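Local coordinates for integron cassette protein VCH_CASS2 (Vibrio cholerae, PDB 3GK6) that is of uncertain physiological role but probably acts as a binding module for cationic drug-like compounds, encoded on a mobile integron gene cassette, at residues E31-N41 and F84-D95. Numbering follows the deposited sequence.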
ATOM      1  N   GLU A  31      -6.268 -10.828  -5.829  1.00 29.63           N
ATOM      2  CA  GLU A  31      -6.714  -9.804  -6.772  1.00 32.10           C
ATOM      3  C   GLU A  31      -7.416  -8.660  -6.050  1.00 33.52           C
ATOM      4  O   GLU A  31      -8.174  -8.890  -5.106  1.00 32.32           O
ATOM      5  CB  GLU A  31      -7.655 -10.405  -7.819  1.00 34.14           C
ATOM      6  CG  GLU A  31      -7.000 -11.448  -8.709  1.00 54.38           C
ATOM      7  CD  GLU A  31      -7.813 -11.737  -9.958  1.00 69.08           C
ATOM      8  OE1 GLU A  31      -9.018 -11.407  -9.974  1.00 68.86           O
ATOM      9  OE2 GLU A  31      -7.245 -12.288 -10.924  1.00 77.57           O
ATOM     10  N   VAL A  32      -7.152  -7.437  -6.501  1.00 31.43           N
ATOM     11  CA  VAL A  32      -7.742  -6.241  -5.907  1.00 29.72           C
ATOM     12  C   VAL A  32      -8.104  -5.225  -6.986  1.00 37.49           C
ATOM     13  O   VAL A  32      -7.444  -5.143  -8.028  1.00 37.04           O
ATOM     14  CB  VAL A  32      -6.789  -5.546  -4.907  1.00 29.30           C
ATOM     15  CG1 VAL A  32      -6.534  -6.426  -3.696  1.00 32.56           C
ATOM     16  CG2 VAL A  32      -5.489  -5.170  -5.587  1.00 33.66           C
ATOM     17  N   THR A  33      -9.152  -4.453  -6.727  1.00 30.82           N
ATOM     18  CA  THR A  33      -9.622  -3.447  -7.672  1.00 31.55           C
ATOM     19  C   THR A  33      -9.761  -2.095  -6.985  1.00 30.70           C
ATOM     20  O   THR A  33     -10.227  -2.016  -5.854  1.00 34.01           O
ATOM     21  CB  THR A  33     -10.977  -3.859  -8.262  1.00 39.62           C
ATOM     22  OG1 THR A  33     -10.788  -4.993  -9.114  1.00 44.03           O
ATOM     23  CG2 THR A  33     -11.587  -2.721  -9.075  1.00 39.15           C
ATOM     24  N   GLY A  34      -9.365  -1.035  -7.675  1.00 35.78           N
ATOM     25  CA  GLY A  34      -9.515   0.298  -7.129  1.00 33.14           C
ATOM     26  C   GLY A  34      -8.980   1.381  -8.028  1.00 33.13           C
ATOM     27  O   GLY A  34      -8.886   1.214  -9.254  1.00 39.87           O
ATOM     28  N   PHE A  35      -8.643   2.512  -7.425  1.00 30.97           N
ATOM     29  CA  PHE A  35      -8.226   3.671  -8.195  1.00 35.70           C
ATOM     30  C   PHE A  35      -6.709   3.798  -8.224  1.00 31.72           C
ATOM     31  O   PHE A  35      -6.036   3.579  -7.218  1.00 33.24           O
ATOM     32  CB  PHE A  35      -8.877   4.941  -7.629  1.00 31.36           C
ATOM     33  CG  PHE A  35     -10.382   4.908  -7.650  1.00 36.84           C
ATOM     34  CD1 PHE A  35     -11.072   4.797  -8.853  1.00 44.85           C
ATOM     35  CD2 PHE A  35     -11.108   4.992  -6.476  1.00 36.24           C
ATOM     36  CE1 PHE A  35     -12.453   4.770  -8.882  1.00 41.48           C
ATOM     37  CE2 PHE A  35     -12.495   4.971  -6.497  1.00 48.69           C
ATOM     38  CZ  PHE A  35     -13.169   4.858  -7.706  1.00 51.79           C
ATOM     39  N   VAL A  36      -6.173   4.156  -9.382  1.00 31.11           N
ATOM     40  CA  VAL A  36      -4.732   4.273  -9.523  1.00 32.16           C
ATOM     41  C   VAL A  36      -4.338   5.702  -9.836  1.00 36.86           C
ATOM     42  O   VAL A  36      -5.043   6.416 -10.551  1.00 37.55           O
ATOM     43  CB  VAL A  36      -4.186   3.369 -10.650  1.00 41.25           C
ATOM     44  CG1 VAL A  36      -4.828   3.721 -11.974  1.00 49.96           C
ATOM     45  CG2 VAL A  36      -2.675   3.503 -10.745  1.00 39.63           C
ATOM     46  N   VAL A  37      -3.212   6.124  -9.282  1.00 36.46           N
ATOM     47  CA  VAL A  37      -2.567   7.331  -9.758  1.00 40.16           C
ATOM     48  C   VAL A  37      -1.078   7.046  -9.857  1.00 37.99           C
ATOM     49  O   VAL A  37      -0.549   6.199  -9.143  1.00 34.77           O
ATOM     50  CB  VAL A  37      -2.846   8.547  -8.848  1.00 32.74           C
ATOM     51  CG1 VAL A  37      -2.107   8.418  -7.531  1.00 36.06           C
ATOM     52  CG2 VAL A  37      -2.451   9.828  -9.562  1.00 43.66           C
ATOM     53  N   ARG A  38      -0.401   7.741 -10.757  1.00 34.06           N
ATOM     54  CA  ARG A  38       1.037   7.588 -10.864  1.00 36.94           C
ATOM     55  C   ARG A  38       1.731   8.767 -10.218  1.00 39.49           C
ATOM     56  O   ARG A  38       1.352   9.929 -10.423  1.00 39.57           O
ATOM     57  CB  ARG A  38       1.462   7.443 -12.328  1.00 47.23           C
ATOM     58  CG  ARG A  38       2.907   7.028 -12.502  1.00 45.10           C
ATOM     59  CD  ARG A  38       3.115   6.326 -13.839  1.00 46.56           C
ATOM     60  NE  ARG A  38       4.476   5.818 -13.970  1.00 44.84           N
ATOM     61  CZ  ARG A  38       4.885   4.645 -13.497  1.00 45.29           C
ATOM     62  NH1 ARG A  38       4.038   3.851 -12.849  1.00 38.90           N
ATOM     63  NH2 ARG A  38       6.145   4.274 -13.661  1.00 42.11           N
ATOM     64  N   THR A  39       2.748   8.485  -9.420  1.00 39.16           N
ATOM     65  CA  THR A  39       3.414   9.571  -8.715  1.00 39.70           C
ATOM     66  C   THR A  39       4.875   9.235  -8.458  1.00 35.41           C
ATOM     67  O   THR A  39       5.390   8.223  -8.937  1.00 38.33           O
ATOM     68  CB  THR A  39       2.684   9.890  -7.388  1.00 33.58           C
ATOM     69  OG1 THR A  39       3.139  11.152  -6.868  1.00 33.50           O
ATOM     70  CG2 THR A  39       2.920   8.772  -6.372  1.00 28.38           C
ATOM     71  N   THR A  40       5.540  10.103  -7.711  1.00 37.59           N
ATOM     72  CA  THR A  40       6.925   9.901  -7.328  1.00 35.45           C
ATOM     73  C   THR A  40       7.067  10.275  -5.854  1.00 35.52           C
ATOM     74  O   THR A  40       6.222  10.990  -5.304  1.00 33.07           O
ATOM     75  CB  THR A  40       7.860  10.790  -8.181  1.00 51.15           C
ATOM     76  OG1 THR A  40       9.184  10.246  -8.183  1.00 69.24           O
ATOM     77  CG2 THR A  40       7.902  12.199  -7.640  1.00 34.11           C
ATOM     78  N   ASN A  41       8.132   9.805  -5.218  1.00 33.47           N
ATOM     79  CA  ASN A  41       8.376  10.149  -3.826  1.00 42.98           C
ATOM     80  C   ASN A  41       8.511  11.661  -3.657  1.00 41.88           C
ATOM     81  O   ASN A  41       7.994  12.224  -2.697  1.00 34.62           O
ATOM     82  CB  ASN A  41       9.610   9.426  -3.280  1.00 42.98           C
ATOM     83  CG  ASN A  41       9.941   9.835  -1.852  1.00 50.48           C
ATOM     84  OD1 ASN A  41      10.916  10.548  -1.607  1.00 62.96           O
ATOM     85  ND2 ASN A  41       9.125   9.397  -0.905  1.00 47.26           N
ATOM     86  N   PHE A  84      13.322   3.349  -5.862  1.00 37.77           N
ATOM     87  CA  PHE A  84      12.604   4.278  -4.989  1.00 40.83           C
ATOM     88  C   PHE A  84      12.700   5.744  -5.448  1.00 47.70           C
ATOM     89  O   PHE A  84      11.959   6.607  -4.967  1.00 45.36           O
ATOM     90  CB  PHE A  84      13.064   4.122  -3.538  1.00 44.36           C
ATOM     91  CG  PHE A  84      14.497   4.508  -3.307  1.00 58.96           C
ATOM     92  CD1 PHE A  84      14.833   5.816  -3.003  1.00 63.39           C
ATOM     93  CD2 PHE A  84      15.507   3.563  -3.386  1.00 69.70           C
ATOM     94  CE1 PHE A  84      16.149   6.177  -2.786  1.00 71.56           C
ATOM     95  CE2 PHE A  84      16.828   3.920  -3.172  1.00 77.11           C
ATOM     96  CZ  PHE A  84      17.148   5.229  -2.871  1.00 75.46           C
ATOM     97  N   THR A  85      13.597   6.017  -6.394  1.00 46.14           N
ATOM     98  CA  THR A  85      13.777   7.370  -6.899  1.00 47.34           C
ATOM     99  C   THR A  85      12.936   7.634  -8.144  1.00 48.51           C
ATOM    100  O   THR A  85      12.923   8.753  -8.670  1.00 50.57           O
ATOM    101  CB  THR A  85      15.239   7.630  -7.283  1.00 50.72           C
ATOM    102  OG1 THR A  85      15.514   6.963  -8.520  1.00 51.33           O
ATOM    103  CG2 THR A  85      16.186   7.117  -6.206  1.00 55.19           C
ATOM    104  N   GLY A  86      12.252   6.606  -8.628  1.00 46.09           N
ATOM    105  CA  GLY A  86      11.491   6.722  -9.859  1.00 43.36           C
ATOM    106  C   GLY A  86       9.996   6.739  -9.621  1.00 41.32           C
ATOM    107  O   GLY A  86       9.540   6.654  -8.486  1.00 41.38           O
ATOM    108  N   ALA A  87       9.228   6.849 -10.695  1.00 40.95           N
ATOM    109  CA  ALA A  87       7.778   6.839 -10.583  1.00 42.24           C
ATOM    110  C   ALA A  87       7.264   5.448 -10.215  1.00 39.72           C
ATOM    111  O   ALA A  87       7.965   4.447 -10.371  1.00 42.41           O
ATOM    112  CB  ALA A  87       7.143   7.322 -11.877  1.00 39.73           C
ATOM    113  N   PHE A  88       6.033   5.403  -9.721  1.00 32.82           N
ATOM    114  CA  PHE A  88       5.354   4.150  -9.432  1.00 30.65           C
ATOM    115  C   PHE A  88       3.863   4.429  -9.399  1.00 31.11           C
ATOM    116  O   PHE A  88       3.442   5.582  -9.211  1.00 34.35           O
ATOM    117  CB  PHE A  88       5.824   3.570  -8.093  1.00 31.03           C
ATOM    118  CG  PHE A  88       5.841   4.577  -6.970  1.00 28.78           C
ATOM    119  CD1 PHE A  88       4.692   4.849  -6.243  1.00 27.19           C
ATOM    120  CD2 PHE A  88       7.008   5.271  -6.659  1.00 31.16           C
ATOM    121  CE1 PHE A  88       4.714   5.794  -5.212  1.00 29.94           C
ATOM    122  CE2 PHE A  88       7.031   6.217  -5.636  1.00 36.35           C
ATOM    123  CZ  PHE A  88       5.885   6.477  -4.912  1.00 34.38           C
ATOM    124  N   ASP A  89       3.066   3.389  -9.598  1.00 32.33           N
ATOM    125  CA  ASP A  89       1.626   3.506  -9.462  1.00 32.13           C
ATOM    126  C   ASP A  89       1.259   3.242  -8.017  1.00 27.81           C
ATOM    127  O   ASP A  89       1.804   2.334  -7.396  1.00 28.00           O
ATOM    128  CB  ASP A  89       0.907   2.476 -10.324  1.00 31.18           C
ATOM    129  CG  ASP A  89       0.941   2.820 -11.792  1.00 39.07           C
ATOM    130  OD1 ASP A  89       1.176   3.994 -12.116  1.00 37.84           O
ATOM    131  OD2 ASP A  89       0.730   1.907 -12.614  1.00 37.98           O
ATOM    132  N   VAL A  90       0.324   4.032  -7.502  1.00 27.37           N
ATOM    133  CA  VAL A  90      -0.286   3.767  -6.205  1.00 29.09           C
ATOM    134  C   VAL A  90      -1.746   3.422  -6.458  1.00 28.20           C
ATOM    135  O   VAL A  90      -2.428   4.100  -7.227  1.00 30.73           O
ATOM    136  CB  VAL A  90      -0.186   4.988  -5.278  1.00 29.49           C
ATOM    137  CG1 VAL A  90      -0.736   4.654  -3.881  1.00 24.94           C
ATOM    138  CG2 VAL A  90       1.260   5.467  -5.197  1.00 28.41           C
ATOM    139  N   ILE A  91      -2.223   2.354  -5.835  1.00 25.91           N
ATOM    140  CA  ILE A  91      -3.590   1.907  -6.049  1.00 28.66           C
ATOM    141  C   ILE A  91      -4.327   1.721  -4.731  1.00 28.72           C
ATOM    142  O   ILE A  91      -3.950   0.880  -3.909  1.00 27.09           O
ATOM    143  CB  ILE A  91      -3.656   0.584  -6.861  1.00 31.42           C
ATOM    144  CG1 ILE A  91      -2.681   0.629  -8.044  1.00 27.71           C
ATOM    145  CG2 ILE A  91      -5.081   0.318  -7.304  1.00 30.08           C
ATOM    146  CD1 ILE A  91      -2.738  -0.590  -8.971  1.00 29.37           C
ATOM    147  N   ALA A  92      -5.372   2.520  -4.537  1.00 28.37           N
ATOM    148  CA  ALA A  92      -6.259   2.396  -3.388  1.00 28.06           C
ATOM    149  C   ALA A  92      -7.345   1.412  -3.795  1.00 31.69           C
ATOM    150  O   ALA A  92      -8.126   1.669  -4.721  1.00 29.33           O
ATOM    151  CB  ALA A  92      -6.854   3.753  -3.016  1.00 25.51           C
ATOM    152  N   CYS A  93      -7.381   0.262  -3.134  1.00 25.22           N
ATOM    153  CA  CYS A  93      -8.147  -0.835  -3.695  1.00 28.69           C
ATOM    154  C   CYS A  93      -8.640  -1.807  -2.644  1.00 31.66           C
ATOM    155  O   CYS A  93      -8.294  -1.701  -1.471  1.00 29.81           O
ATOM    156  CB  CYS A  93      -7.291  -1.573  -4.728  1.00 33.44           C
ATOM    157  SG  CYS A  93      -5.709  -2.195  -4.059  1.00 27.65           S
ATOM    158  N   SER A  94      -9.451  -2.768  -3.082  1.00 30.86           N
ATOM    159  CA  SER A  94      -9.998  -3.765  -2.182  1.00 27.98           C
ATOM    160  C   SER A  94     -10.261  -5.058  -2.941  1.00 32.01           C
ATOM    161  O   SER A  94     -10.461  -5.065  -4.158  1.00 32.45           O
ATOM    162  CB  SER A  94     -11.295  -3.255  -1.533  1.00 35.52           C
ATOM    163  OG  SER A  94     -11.884  -4.231  -0.688  1.00 35.22           O
ATOM    164  N   ASP A  95     -10.258  -6.157  -2.215  1.00 31.60           N
ATOM    165  CA  ASP A  95     -10.392  -7.450  -2.857  1.00 36.24           C
ATOM    166  C   ASP A  95     -11.811  -7.717  -3.378  1.00 44.40           C
ATOM    167  O   ASP A  95     -11.987  -8.475  -4.332  1.00 48.83           O
ATOM    168  CB  ASP A  95      -9.880  -8.570  -1.945  1.00 38.51           C
ATOM    169  CG  ASP A  95     -10.569  -8.609  -0.590  1.00 43.13           C
ATOM    170  OD1 ASP A  95     -11.357  -7.697  -0.256  1.00 36.97           O
ATOM    171  OD2 ASP A  95     -10.308  -9.578   0.157  1.00 52.42           O
TER
HETATM  172  O   HOH W   1     -10.641 -10.680  -5.121  1.00 49.40           O
HETATM  173  O   HOH W   2     -10.746  -7.261  -7.141  1.00 38.26           O
HETATM  174  O   HOH W   3       9.957   8.308  -6.543  1.00 39.99           O
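The Phe-88 ring carries the backbone carbonyl oxygen of Thr-39 over the centre of one face, 4.0 Å above its plane, and has Val-90 CG2 at its edge. Thr-39 CG2 meets ring atom CE1 of Phe-88 at 3.7 Å, the two side chains running alongside each other. With CG of Phe-88 set between its own backbone N and carbonyl carbon (chi1 48°), the ring swings back across the opposite strand, and CE2 reaches the backbone of Thr-40 and Asn-41, where helix 41-45 begins. On the other side of the sheet, the Ala-87 methyl and the Ala-87/Phe-88 peptide cover one face of the Arg-38 guanidinium, the peptide off toward the rim, while its edge meets Asp-89. NH1 of Arg-38 reaches OD1 of Asp-89 at 3.0 Å in a salt bridge that lies in the guanidinium plane but arrives from above the carboxylate, the two planes standing 83° apart. Asn-79 braces both partners, accepting from Arg-38 NH1 through its backbone O and donating to Asp-89 OD2 through its amide.

Eight backbone bonds join the strands. Lacking a side chain, Gly-34 brings its CA against Ala-92 O and within 3.9 Å of Cys-93 CA; Cys-93 SG packs 3.4 Å from Val-32 CG2. Beyond the strands, one water gathers Thr-40 OG1, Asn-41 N, Phe-84 O and Gly-86 O. Antiparallel register unbroken from Thr-33/Ser-94 to Thr-39/Phe-88, with strand directions twisted to 134°, illustrates how neighbours 18-39 and 88-94 build the wall of a closed beta barrel, helix 52-62 lying against Phe-35 and Ala-92.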